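Local coordinates for nucleoside phosphorylase, putative (Trypanosoma brucei, PDB 3BJE) that catalyses, as a homodimeric uridine phosphorylase, the reversible phosphorolysis of uridine to uracil and ribose 1-phosphate, at the interface of chains A and B. Sequence-based numbering; all coordinates share one arbitrary frame. Chains: chain A/B, Nucleoside phosphorylase, putative.

Contact 1: the interface of chains A and B. Residues chain A 25, 33-34, 106; chain B 250-251, 325, 327.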
loop_
_atom_site.group_PDB
_atom_site.type_symbol
_atom_site.label_atom_id
_atom_site.label_comp_id
_atom_site.label_asym_id
_atom_site.label_seq_id
_atom_site.Cartn_x
_atom_site.Cartn_y
_atom_site.Cartn_z
ATOM N N PRO A 25 -3.213 19.049 0.379
ATOM C CA PRO A 25 -4.381 19.451 1.169
ATOM C C PRO A 25 -4.061 19.619 2.655
ATOM O O PRO A 25 -3.580 18.681 3.293
ATOM C CB PRO A 25 -5.375 18.298 0.947
ATOM C CG PRO A 25 -4.875 17.562 -0.247
ATOM C CD PRO A 25 -3.388 17.713 -0.219
ATOM N N LEU A 33 -3.523 15.436 5.300
ATOM C CA LEU A 33 -4.722 14.692 4.920
ATOM C C LEU A 33 -4.867 13.309 5.546
ATOM O O LEU A 33 -5.980 12.914 5.912
ATOM C CB LEU A 33 -4.776 14.561 3.406
ATOM C CG LEU A 33 -6.024 13.992 2.771
ATOM C CD1 LEU A 33 -7.271 14.789 3.190
ATOM C CD2 LEU A 33 -5.861 14.019 1.251
ATOM N N HIS A 34 -3.774 12.575 5.647
ATOM C CA HIS A 34 -3.803 11.194 6.157
ATOM C C HIS A 34 -3.241 11.102 7.558
ATOM O O HIS A 34 -3.870 10.551 8.458
ATOM C CB HIS A 34 -3.034 10.254 5.209
ATOM C CG HIS A 34 -3.599 10.228 3.822
ATOM N ND1 HIS A 34 -3.213 11.104 2.833
ATOM C CD2 HIS A 34 -4.540 9.426 3.266
ATOM C CE1 HIS A 34 -3.923 10.868 1.739
ATOM N NE2 HIS A 34 -4.720 9.838 1.974
ATOM N N GLU A 106 3.693 14.057 3.717
ATOM C CA GLU A 106 3.008 14.826 4.734
ATOM C C GLU A 106 3.955 15.274 5.850
ATOM O O GLU A 106 3.867 16.421 6.290
ATOM C CB GLU A 106 1.762 14.075 5.221
ATOM C CG GLU A 106 0.777 13.897 4.070
ATOM C CD GLU A 106 -0.524 13.222 4.435
ATOM O OE1 GLU A 106 -0.731 12.866 5.609
ATOM O OE2 GLU A 106 -1.355 13.045 3.524
ATOM N N PHE B 250 0.065 8.695 -3.546
ATOM C CA PHE B 250 -0.954 9.744 -3.585
ATOM C C PHE B 250 -0.437 11.071 -4.122
ATOM O O PHE B 250 -1.209 11.848 -4.699
ATOM C CB PHE B 250 -1.468 9.981 -2.171
ATOM C CG PHE B 250 -2.638 10.927 -2.087
ATOM C CD1 PHE B 250 -3.936 10.445 -2.209
ATOM C CD2 PHE B 250 -2.445 12.279 -1.824
ATOM C CE1 PHE B 250 -5.013 11.312 -2.112
ATOM C CE2 PHE B 250 -3.503 13.132 -1.694
ATOM C CZ PHE B 250 -4.797 12.644 -1.839
ATOM N N TYR B 251 0.846 11.360 -3.887
ATOM C CA TYR B 251 1.366 12.698 -4.169
ATOM C C TYR B 251 2.091 12.707 -5.499
ATOM O O TYR B 251 1.427 12.721 -6.523
ATOM C CB TYR B 251 2.189 13.206 -2.984
ATOM C CG TYR B 251 1.301 13.531 -1.811
ATOM C CD1 TYR B 251 0.594 14.726 -1.777
ATOM C CD2 TYR B 251 1.157 12.655 -0.744
ATOM C CE1 TYR B 251 -0.248 15.053 -0.715
ATOM C CE2 TYR B 251 0.332 12.984 0.338
ATOM C CZ TYR B 251 -0.385 14.178 0.341
ATOM O OH TYR B 251 -1.223 14.490 1.400
ATOM N N MET B 325 -10.849 20.282 -3.201
ATOM C CA MET B 325 -11.269 19.038 -2.551
ATOM C C MET B 325 -12.729 19.181 -2.123
ATOM O O MET B 325 -13.212 20.298 -1.901
ATOM C CB MET B 325 -10.435 18.758 -1.301
ATOM C CG MET B 325 -8.924 18.707 -1.522
ATOM S SD MET B 325 -8.369 17.128 -2.162
ATOM C CE MET B 325 -8.869 16.005 -0.854
ATOM N N LEU B 327 -14.681 17.370 0.706
ATOM C CA LEU B 327 -14.813 16.511 1.879
ATOM C C LEU B 327 -15.941 17.052 2.764
ATOM O O LEU B 327 -16.624 18.020 2.400
ATOM C CB LEU B 327 -13.483 16.470 2.644
ATOM C CG LEU B 327 -12.259 16.024 1.836
ATOM C CD1 LEU B 327 -10.967 16.237 2.641
ATOM C CD2 LEU B 327 -12.404 14.565 1.389
HETATM O O HOH W 1 -1.757 16.552 3.300
#
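B:Tyr251 drives its phenol into chain A and hands its hydroxyl to the carboxylate of A:Glu106, OH to OE2 2.6 Å. Glutamate suits the place because its long, extended side chain carries one carboxylate to several donors. Its CB leads to CG anti to the carbonyl carbon (chi1 -63°), and CG lies 3.9 Å from CE2 of the tyrosine ring. Beyond CD, OE1 takes the backbone N-H of A:His34 on its syn side. OE2 receives ND1 of the imidazole at 2.8 Å, also syn and nearly in the ring plane, and the tyrosine hydroxyl on its anti side. Phenol and imidazole both grip OE2 and help to fix the carboxylate, which stands 80° from the phenol plane.

Held in this way, the imidazole of A:His34 points CE1 at the centre of one face of B:Phe250, edge to face with planes 78° apart. Branched A:Leu33 divides its methyls: CD2 touches CZ at the rim of the same phenyl ring, 3.5 Å away, while CD1 meets CD1 of B:Leu327. The flexible thioether of B:Met325 lies across compact A:Pro25, SD to CG 4.0 Å. A water joins the tyrosine hydroxyl to A:Pro25 O and A:Leu33 N. B:Phe250 also lines the ribose 1-phosphate and uracil pockets of chain B, so here the N-terminal loop of chain A, its histidine held by A:Glu106 of helix 97-112, buttresses a ring of the partner's active site.

Contact 2: the interface of chains A and B. Residues chain A 23-24, 105, 108, 120; chain B 251, 258-261.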
loop_
_atom_site.group_PDB
_atom_site.type_symbol
_atom_site.label_atom_id
_atom_site.label_comp_id
_atom_site.label_asym_id
_atom_site.label_seq_id
_atom_site.Cartn_x
_atom_site.Cartn_y
_atom_site.Cartn_z
ATOM N N ASP A 23 -2.705 19.914 -4.490
ATOM C CA ASP A 23 -1.336 19.310 -4.421
ATOM C C ASP A 23 -1.007 18.862 -3.008
ATOM O O ASP A 23 -0.424 17.812 -2.808
ATOM C CB ASP A 23 -0.261 20.309 -4.853
ATOM C CG ASP A 23 -0.223 20.547 -6.358
ATOM O OD1 ASP A 23 -0.035 19.589 -7.136
ATOM O OD2 ASP A 23 -0.328 21.724 -6.761
ATOM N N LEU A 24 -1.336 19.682 -2.024
ATOM C CA LEU A 24 -1.018 19.358 -0.642
ATOM C C LEU A 24 -2.150 19.858 0.247
ATOM O O LEU A 24 -2.080 20.963 0.788
ATOM C CB LEU A 24 0.312 19.999 -0.265
ATOM C CG LEU A 24 0.881 19.706 1.115
ATOM C CD1 LEU A 24 1.035 18.214 1.367
ATOM C CD2 LEU A 24 2.218 20.424 1.223
ATOM N N ASN A 105 5.547 12.461 2.370
ATOM C CA ASN A 105 5.140 13.751 1.794
ATOM C C ASN A 105 4.515 14.651 2.858
ATOM O O ASN A 105 4.797 15.854 2.907
ATOM C CB ASN A 105 4.140 13.533 0.657
ATOM C CG ASN A 105 4.813 13.400 -0.681
ATOM O OD1 ASN A 105 5.006 14.405 -1.366
ATOM N ND2 ASN A 105 5.201 12.178 -1.050
ATOM N N HIS A 108 7.121 15.857 5.287
ATOM C CA HIS A 108 7.834 16.941 4.582
ATOM C C HIS A 108 7.114 18.269 4.674
ATOM O O HIS A 108 7.735 19.270 5.045
ATOM C CB HIS A 108 8.099 16.542 3.127
ATOM C CG HIS A 108 8.875 17.552 2.351
ATOM N ND1 HIS A 108 10.021 18.133 2.845
ATOM C CD2 HIS A 108 8.673 18.090 1.122
ATOM C CE1 HIS A 108 10.488 18.994 1.952
ATOM N NE2 HIS A 108 9.686 18.991 0.903
ATOM N N TRP A 120 7.364 27.664 1.778
ATOM C CA TRP A 120 8.322 26.630 2.134
ATOM C C TRP A 120 9.569 27.251 2.753
ATOM O O TRP A 120 10.035 28.305 2.337
ATOM C CB TRP A 120 8.678 25.768 0.911
ATOM C CG TRP A 120 7.522 24.939 0.452
ATOM C CD1 TRP A 120 6.539 25.311 -0.422
ATOM C CD2 TRP A 120 7.199 23.606 0.869
ATOM N NE1 TRP A 120 5.633 24.293 -0.583
ATOM C CE2 TRP A 120 6.012 23.236 0.198
ATOM C CE3 TRP A 120 7.798 22.682 1.736
ATOM C CZ2 TRP A 120 5.409 22.001 0.375
ATOM C CZ3 TRP A 120 7.193 21.436 1.909
ATOM C CH2 TRP A 120 6.010 21.112 1.233
ATOM N N TYR B 251 0.846 11.360 -3.887
ATOM C CA TYR B 251 1.366 12.698 -4.169
ATOM C C TYR B 251 2.091 12.707 -5.499
ATOM O O TYR B 251 1.427 12.721 -6.523
ATOM C CB TYR B 251 2.189 13.206 -2.984
ATOM C CG TYR B 251 1.301 13.531 -1.811
ATOM C CD1 TYR B 251 0.594 14.726 -1.777
ATOM C CD2 TYR B 251 1.157 12.655 -0.744
ATOM C CE1 TYR B 251 -0.248 15.053 -0.715
ATOM C CE2 TYR B 251 0.332 12.984 0.338
ATOM C CZ TYR B 251 -0.385 14.178 0.341
ATOM O OH TYR B 251 -1.223 14.490 1.400
ATOM N N VAL B 258 4.863 18.666 -4.517
ATOM C CA VAL B 258 5.027 18.915 -3.078
ATOM C C VAL B 258 6.467 19.292 -2.721
ATOM O O VAL B 258 7.365 18.478 -2.831
ATOM C CB VAL B 258 4.597 17.697 -2.224
ATOM C CG1 VAL B 258 4.687 18.022 -0.737
ATOM C CG2 VAL B 258 3.169 17.253 -2.604
ATOM N N GLY B 259 6.671 20.547 -2.328
ATOM C CA GLY B 259 7.949 20.988 -1.794
ATOM C C GLY B 259 9.157 20.552 -2.585
ATOM O O GLY B 259 9.240 20.749 -3.801
ATOM N N ARG B 260 10.094 19.936 -1.881
ATOM C CA ARG B 260 11.388 19.605 -2.446
ATOM C C ARG B 260 11.337 18.375 -3.335
ATOM O O ARG B 260 12.346 18.018 -3.951
ATOM C CB ARG B 260 12.407 19.389 -1.327
ATOM C CG ARG B 260 12.624 20.595 -0.425
ATOM C CD ARG B 260 13.401 21.703 -1.118
ATOM N NE ARG B 260 13.383 22.924 -0.327
ATOM C CZ ARG B 260 14.214 23.948 -0.504
ATOM N NH1 ARG B 260 15.131 23.913 -1.459
ATOM N NH2 ARG B 260 14.122 25.013 0.278
ATOM N N PHE B 261 10.181 17.717 -3.412
ATOM C CA PHE B 261 10.008 16.590 -4.330
ATOM C C PHE B 261 9.690 17.020 -5.760
ATOM O O PHE B 261 9.957 16.296 -6.724
ATOM C CB PHE B 261 8.852 15.689 -3.879
ATOM C CG PHE B 261 9.171 14.776 -2.734
ATOM C CD1 PHE B 261 10.275 13.941 -2.769
ATOM C CD2 PHE B 261 8.309 14.687 -1.651
ATOM C CE1 PHE B 261 10.527 13.074 -1.731
ATOM C CE2 PHE B 261 8.554 13.818 -0.621
ATOM C CZ PHE B 261 9.678 13.012 -0.660
#
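A:Asn105 slips its short amide between B:Tyr251, B:Val258 and B:Phe261, burying 60 Å², the largest share of this patch. Its CB packs 3.4 Å from CD2 of the tyrosine, and the amide lies only 19° from parallel to that ring as the two side chains run past each other in opposite directions. Asparagine is flat and compact enough for this slot; OD1 turns toward CB of B:Val258 and comes within 3.3 Å of CD2 of B:Phe261, contacts with carbon that are not hydrogen bonds.

B:Val258, with 42 Å² hidden, turns CG1 toward CD2 of A:Leu24 and CH2 of A:Trp120, 3.9 Å from the latter, while CG2 lies beside the backbone O of A:Asp23. Next to it B:Gly259, lacking a side chain, can lay its CA over the six-membered ring of A:Trp120, 3.4 Å from the centroid, a CH-pi contact. Its backbone, with phi at 47°, takes a shape that a residue without a side chain adopts readily.

A:His108 suits its place because its ring offers an acceptor nitrogen at its tip and a flat face for A:Trp120. Its CG is anti to the backbone N (chi1 -177°), which sends NE2 out to accept the backbone N-H of B:Arg260 at 3.0 Å, almost straight and near the ring plane. Together these contacts clasp the 3-10 helix 259-264 of one subunit to the other, helping to hold the homodimer together.

Contact 3: the interface of chains A and B. Residues chain A 101, 172-173, 176-177; chain B 248, 252-253, 270.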
loop_
_atom_site.group_PDB
_atom_site.type_symbol
_atom_site.label_atom_id
_atom_site.label_comp_id
_atom_site.label_asym_id
_atom_site.label_seq_id
_atom_site.Cartn_x
_atom_site.Cartn_y
_atom_site.Cartn_z
ATOM N N GLU A 101 4.956 6.709 0.856
ATOM C CA GLU A 101 4.980 7.884 -0.012
ATOM C C GLU A 101 4.009 8.934 0.561
ATOM O O GLU A 101 4.335 10.117 0.648
ATOM C CB GLU A 101 4.617 7.484 -1.445
ATOM C CG GLU A 101 4.842 8.595 -2.499
ATOM C CD GLU A 101 3.582 9.338 -2.968
ATOM O OE1 GLU A 101 2.510 9.210 -2.300
ATOM O OE2 GLU A 101 3.663 10.056 -3.989
ATOM N N ASN A 172 7.413 -0.076 -7.369
ATOM C CA ASN A 172 7.679 0.999 -8.337
ATOM C C ASN A 172 7.393 2.408 -7.838
ATOM O O ASN A 172 7.433 3.361 -8.596
ATOM C CB ASN A 172 6.992 0.756 -9.694
ATOM C CG ASN A 172 5.564 1.279 -9.775
ATOM O OD1 ASN A 172 4.928 1.527 -8.751
ATOM N ND2 ASN A 172 5.038 1.412 -11.019
ATOM N N THR A 173 7.194 2.564 -6.538
ATOM C CA THR A 173 6.733 3.846 -6.030
ATOM C C THR A 173 7.757 4.938 -6.336
ATOM O O THR A 173 7.414 6.018 -6.836
ATOM C CB THR A 173 6.398 3.730 -4.539
ATOM O OG1 THR A 173 5.195 2.955 -4.421
ATOM C CG2 THR A 173 6.197 5.122 -3.887
ATOM N N TYR A 176 8.364 7.092 -9.717
ATOM C CA TYR A 176 7.648 8.337 -9.939
ATOM C C TYR A 176 8.457 9.525 -9.406
ATOM O O TYR A 176 8.065 10.662 -9.615
ATOM C CB TYR A 176 6.239 8.237 -9.330
ATOM C CG TYR A 176 5.446 7.321 -10.201
ATOM C CD1 TYR A 176 4.848 7.789 -11.353
ATOM C CD2 TYR A 176 5.384 5.974 -9.956
ATOM C CE1 TYR A 176 4.184 6.932 -12.236
ATOM C CE2 TYR A 176 4.724 5.111 -10.828
ATOM C CZ TYR A 176 4.110 5.603 -11.958
ATOM O OH TYR A 176 3.489 4.751 -12.842
ATOM N N TYR A 177 9.609 9.234 -8.793
ATOM C CA TYR A 177 10.537 10.227 -8.273
ATOM C C TYR A 177 11.918 10.057 -8.918
ATOM O O TYR A 177 12.964 10.182 -8.264
ATOM C CB TYR A 177 10.642 10.101 -6.766
ATOM C CG TYR A 177 9.356 10.425 -6.031
ATOM C CD1 TYR A 177 9.208 11.623 -5.357
ATOM C CD2 TYR A 177 8.288 9.534 -6.022
ATOM C CE1 TYR A 177 8.043 11.935 -4.703
ATOM C CE2 TYR A 177 7.095 9.837 -5.376
ATOM C CZ TYR A 177 6.979 11.048 -4.696
ATOM O OH TYR A 177 5.836 11.384 -4.001
ATOM N N SER B 248 0.681 4.101 -7.352
ATOM C CA SER B 248 1.416 3.446 -6.284
ATOM C C SER B 248 1.784 4.489 -5.206
ATOM O O SER B 248 2.806 4.383 -4.536
ATOM C CB SER B 248 2.666 2.739 -6.832
ATOM O OG SER B 248 3.396 3.632 -7.655
ATOM N N GLY B 252 3.416 12.651 -5.521
ATOM C CA GLY B 252 4.141 12.582 -6.797
ATOM C C GLY B 252 3.652 11.450 -7.690
ATOM O O GLY B 252 3.662 11.547 -8.931
ATOM N N CYS B 253 3.207 10.360 -7.073
ATOM C CA CYS B 253 2.694 9.213 -7.828
ATOM C C CYS B 253 1.372 9.501 -8.545
ATOM O O CYS B 253 0.979 8.710 -9.420
ATOM C CB CYS B 253 2.492 8.030 -6.912
ATOM S SG CYS B 253 4.043 7.365 -6.241
ATOM N N MET B 270 1.216 14.649 -15.023
ATOM C CA MET B 270 0.335 13.474 -15.100
ATOM C C MET B 270 -1.151 13.832 -15.293
ATOM O O MET B 270 -1.839 13.224 -16.131
ATOM C CB MET B 270 0.476 12.593 -13.856
ATOM C CG MET B 270 -0.304 11.306 -13.973
ATOM S SD MET B 270 -0.151 10.294 -12.484
ATOM C CE MET B 270 1.530 9.683 -12.584
HETATM O O HOH W 2 5.740 11.534 -11.102
#
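Hydrogen bonds tie B:Ser248 to two neighbouring residues of chain A. Its OG, placed between the backbone N and the carbonyl carbon (chi1 50°), gives a bond of 2.8 Å to OD1 of A:Asn172 and approaches that amide oxygen tilted 30° from the carbonyl plane. A:Thr173 returns a bond from OG1 to the serine backbone O, also 2.8 Å, meeting a lone pair in the carbonyl plane. Short hydroxyl side chains suit such a close approach of two backbones.

A second polar cluster centres on OE2 of A:Glu101. The backbone N-H of B:Cys253 reaches it at 3.1 Å, on the syn side but 32° out of the carboxylate plane, and almost straight at the hydrogen. The phenol OH of A:Tyr177 comes from the opposite face, 2.5 Å from OE2, and probably steadies the acceptor offered to the partner. A water joins A:Tyr176 O to B:Gly252 O.

Among the apolar contacts, the short side chain of B:Cys253 brings its soft, polarisable sulphur to 3.9 Å from CB of A:Tyr176 and an equal distance from CG2 of A:Thr173. At the ring of A:Tyr176, the flexible B:Met270 crosses at about a right angle, CE to CE1 3.8 Å.

In the fold, the 3-10 helix 173-177 and helix 97-112 of chain A receive B:Ser248 and the 3-10 helix 252-254 of chain B.

Measured between the centres of their C-alpha atoms, contact 1 and contact 2 are about 11 Å apart, and contact 3 lies about 12 Å from contact 2 and about 15 Å from contact 1. The first two share B:Tyr251, whose hydroxyl end serves contact 1, while CB and the inner part of the ring serve contact 2. Helix 97-112 of chain A enters all three, and much of the stretch of chain B from 248 to 261 meets this helix or the segments packed beside it. That stretch also supplies B:Phe250 and other residues of the nucleoside pocket, so dimerisation probably helps to shape each active site. Two-fold symmetry repeats all three contacts with the chains exchanged.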